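Local coordinates for protein DNA polymerase III, beta chain (Streptococcus pneumoniae, PDB 2AWA) that probably forms a ring-shaped head-to-tail dimer around DNA that tethers DNA polymerases to it and makes replication processive, at residues 151-154 / 155-159. Residues are numbered along the deposited sequence; the frame is centred on the assembly and turned at random.
Sequences TKLL and KKIIN
With CG of L153 set trans to its backbone N (chi1 172°) and CG1 of I157 beside its own backbone N (chi1 -83°), anti to the carbonyl carbon, the two chains run side by side in the same direction one helical turn apart. They meet through their outer methyls, L153 CD2 lying 3.9 Å from I157 CD1, and the CG1 arm of I157 also passes beside the L153 carbonyl oxygen. The next pair along, L154 and I158, is looser: CD2 of the leucine and CD1 of the isoleucine stand 4.4 Å apart, while CG1 of I158 sits 3.2 Å from O of L154.

Beneath these side chains runs the i to i+4 ladder of an alpha-helix, built from four backbone bonds in succession. The bond from K155 N to T151 O is 2.9 Å long and nearly straight, and that from I158 N to L154 O is short, at 2.8 Å. I157 N bonds to L153 O, and K156 N to K152 O in the most bent of the four (139°), 3.0 Å long.

K155, its CG beside its own backbone N, passes that CG 3.3 Å from the T151 oxygen before its extended chain carries NZ to a salt bridge with D229 and a hydrogen bond to S224 O. T151 OG1, at the start of the helix, bonds to I231 O.

L154 and I158 pack on F223 of helix 217-226, while L153 and I157 reach L202 of strand 196-203. L154, I157 and I158 are buried, whereas K152 and N159 are exposed and K155 and K156 partly so, the pattern of an amphipathic helix, here helix 151-161 packed against the sheets of the central DNA-clamp domain of the beta sliding clamp.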
ATOM      1  N   THR B 151     -11.565   2.900 -27.281  1.00 63.62           N
ATOM      2  CA  THR B 151     -11.168   3.294 -25.931  1.00 63.71           C
ATOM      3  C   THR B 151      -9.662   3.162 -25.684  1.00 64.67           C
ATOM      4  O   THR B 151      -9.082   3.945 -24.926  1.00 64.31           O
ATOM      5  CB  THR B 151     -11.885   2.460 -24.872  1.00 61.69           C
ATOM      6  OG1 THR B 151     -11.991   1.125 -25.349  1.00 74.43           O
ATOM      7  CG2 THR B 151     -13.264   2.957 -24.647  1.00 61.50           C
ATOM      8  N   LYS B 152      -9.018   2.191 -26.321  1.00 65.92           N
ATOM      9  CA  LYS B 152      -7.581   2.017 -26.125  1.00 68.37           C
ATOM     10  C   LYS B 152      -6.808   3.236 -26.683  1.00 68.35           C
ATOM     11  O   LYS B 152      -5.749   3.606 -26.151  1.00 68.88           O
ATOM     12  CB  LYS B 152      -7.084   0.661 -26.657  1.00 67.41           C
ATOM     13  CG  LYS B 152      -6.144   0.666 -27.854  1.00 73.81           C
ATOM     14  CD  LYS B 152      -5.728  -0.791 -28.217  1.00 72.84           C
ATOM     15  CE  LYS B 152      -5.134  -0.892 -29.623  1.00 75.09           C
ATOM     16  NZ  LYS B 152      -4.933  -2.301 -30.085  1.00 75.68           N
ATOM     17  N   LEU B 153      -7.372   3.875 -27.709  1.00 66.38           N
ATOM     18  CA  LEU B 153      -6.824   5.110 -28.278  1.00 65.29           C
ATOM     19  C   LEU B 153      -6.929   6.295 -27.304  1.00 64.70           C
ATOM     20  O   LEU B 153      -5.986   7.064 -27.133  1.00 64.07           O
ATOM     21  CB  LEU B 153      -7.546   5.410 -29.601  1.00 65.89           C
ATOM     22  CG  LEU B 153      -7.361   6.709 -30.399  1.00 66.20           C
ATOM     23  CD1 LEU B 153      -7.858   6.518 -31.807  1.00 65.22           C
ATOM     24  CD2 LEU B 153      -8.125   7.859 -29.763  1.00 73.31           C
ATOM     25  N   LEU B 154      -8.099   6.459 -26.699  1.00 64.77           N
ATOM     26  CA  LEU B 154      -8.315   7.480 -25.676  1.00 62.76           C
ATOM     27  C   LEU B 154      -7.398   7.282 -24.479  1.00 61.44           C
ATOM     28  O   LEU B 154      -6.724   8.226 -24.056  1.00 61.98           O
ATOM     29  CB  LEU B 154      -9.749   7.445 -25.168  1.00 63.68           C
ATOM     30  CG  LEU B 154     -10.641   8.642 -25.413  1.00 65.78           C
ATOM     31  CD1 LEU B 154     -11.626   8.336 -26.503  1.00 73.35           C
ATOM     32  CD2 LEU B 154     -11.395   8.961 -24.130  1.00 69.47           C
ATOM     33  N   LYS B 155      -7.397   6.075 -23.915  1.00 60.62           N
ATOM     34  CA  LYS B 155      -6.487   5.738 -22.801  1.00 62.25           C
ATOM     35  C   LYS B 155      -5.035   6.037 -23.163  1.00 63.38           C
ATOM     36  O   LYS B 155      -4.256   6.469 -22.302  1.00 65.45           O
ATOM     37  CB  LYS B 155      -6.596   4.259 -22.398  1.00 61.60           C
ATOM     38  CG  LYS B 155      -7.951   3.851 -21.790  1.00 64.23           C
ATOM     39  CD  LYS B 155      -7.887   2.451 -21.218  1.00 64.44           C
ATOM     40  CE  LYS B 155      -9.168   2.023 -20.536  1.00 64.98           C
ATOM     41  NZ  LYS B 155      -8.869   1.030 -19.461  1.00 66.87           N
ATOM     42  N   LYS B 156      -4.677   5.816 -24.434  1.00 63.91           N
ATOM     43  CA  LYS B 156      -3.334   6.097 -24.913  1.00 64.66           C
ATOM     44  C   LYS B 156      -3.076   7.613 -24.967  1.00 63.94           C
ATOM     45  O   LYS B 156      -2.037   8.083 -24.523  1.00 65.66           O
ATOM     46  CB  LYS B 156      -3.079   5.440 -26.267  1.00 63.94           C
ATOM     47  CG  LYS B 156      -1.626   5.542 -26.676  1.00 69.90           C
ATOM     48  CD  LYS B 156      -1.222   4.618 -27.830  1.00 70.18           C
ATOM     49  CE  LYS B 156       0.065   5.166 -28.499  1.00 76.66           C
ATOM     50  NZ  LYS B 156       0.958   4.141 -29.108  1.00 77.67           N
ATOM     51  N   ILE B 157      -4.020   8.378 -25.493  1.00 62.99           N
ATOM     52  CA  ILE B 157      -3.922   9.832 -25.435  1.00 63.78           C
ATOM     53  C   ILE B 157      -3.806  10.343 -23.996  1.00 61.42           C
ATOM     54  O   ILE B 157      -3.018  11.219 -23.702  1.00 59.22           O
ATOM     55  CB  ILE B 157      -5.144  10.474 -26.089  1.00 64.97           C
ATOM     56  CG1 ILE B 157      -4.941  10.540 -27.592  1.00 72.17           C
ATOM     57  CG2 ILE B 157      -5.389  11.887 -25.553  1.00 70.50           C
ATOM     58  CD1 ILE B 157      -6.212  10.923 -28.344  1.00 77.40           C
ATOM     59  N   ILE B 158      -4.618   9.788 -23.110  1.00 61.83           N
ATOM     60  CA  ILE B 158      -4.619  10.202 -21.732  1.00 60.45           C
ATOM     61  C   ILE B 158      -3.265   9.947 -21.113  1.00 62.27           C
ATOM     62  O   ILE B 158      -2.706  10.847 -20.525  1.00 67.82           O
ATOM     63  CB  ILE B 158      -5.751   9.547 -20.935  1.00 58.85           C
ATOM     64  CG1 ILE B 158      -7.098  10.076 -21.433  1.00 60.33           C
ATOM     65  CG2 ILE B 158      -5.626   9.880 -19.477  1.00 57.65           C
ATOM     66  CD1 ILE B 158      -8.305   9.231 -21.042  1.00 61.61           C
ATOM     67  N   ASN B 159      -2.700   8.759 -21.278  1.00 64.45           N
ATOM     68  CA  ASN B 159      -1.381   8.477 -20.680  1.00 64.29           C
ATOM     69  C   ASN B 159      -0.247   9.287 -21.295  1.00 63.14           C
ATOM     70  O   ASN B 159       0.766   9.574 -20.623  1.00 58.80           O
ATOM     71  CB  ASN B 159      -1.042   6.991 -20.757  1.00 64.87           C
ATOM     72  CG  ASN B 159      -1.668   6.218 -19.658  1.00 68.51           C
ATOM     73  OD1 ASN B 159      -1.657   6.651 -18.498  1.00 72.45           O
ATOM     74  ND2 ASN B 159      -2.253   5.069 -20.000  1.00 70.29           N
TER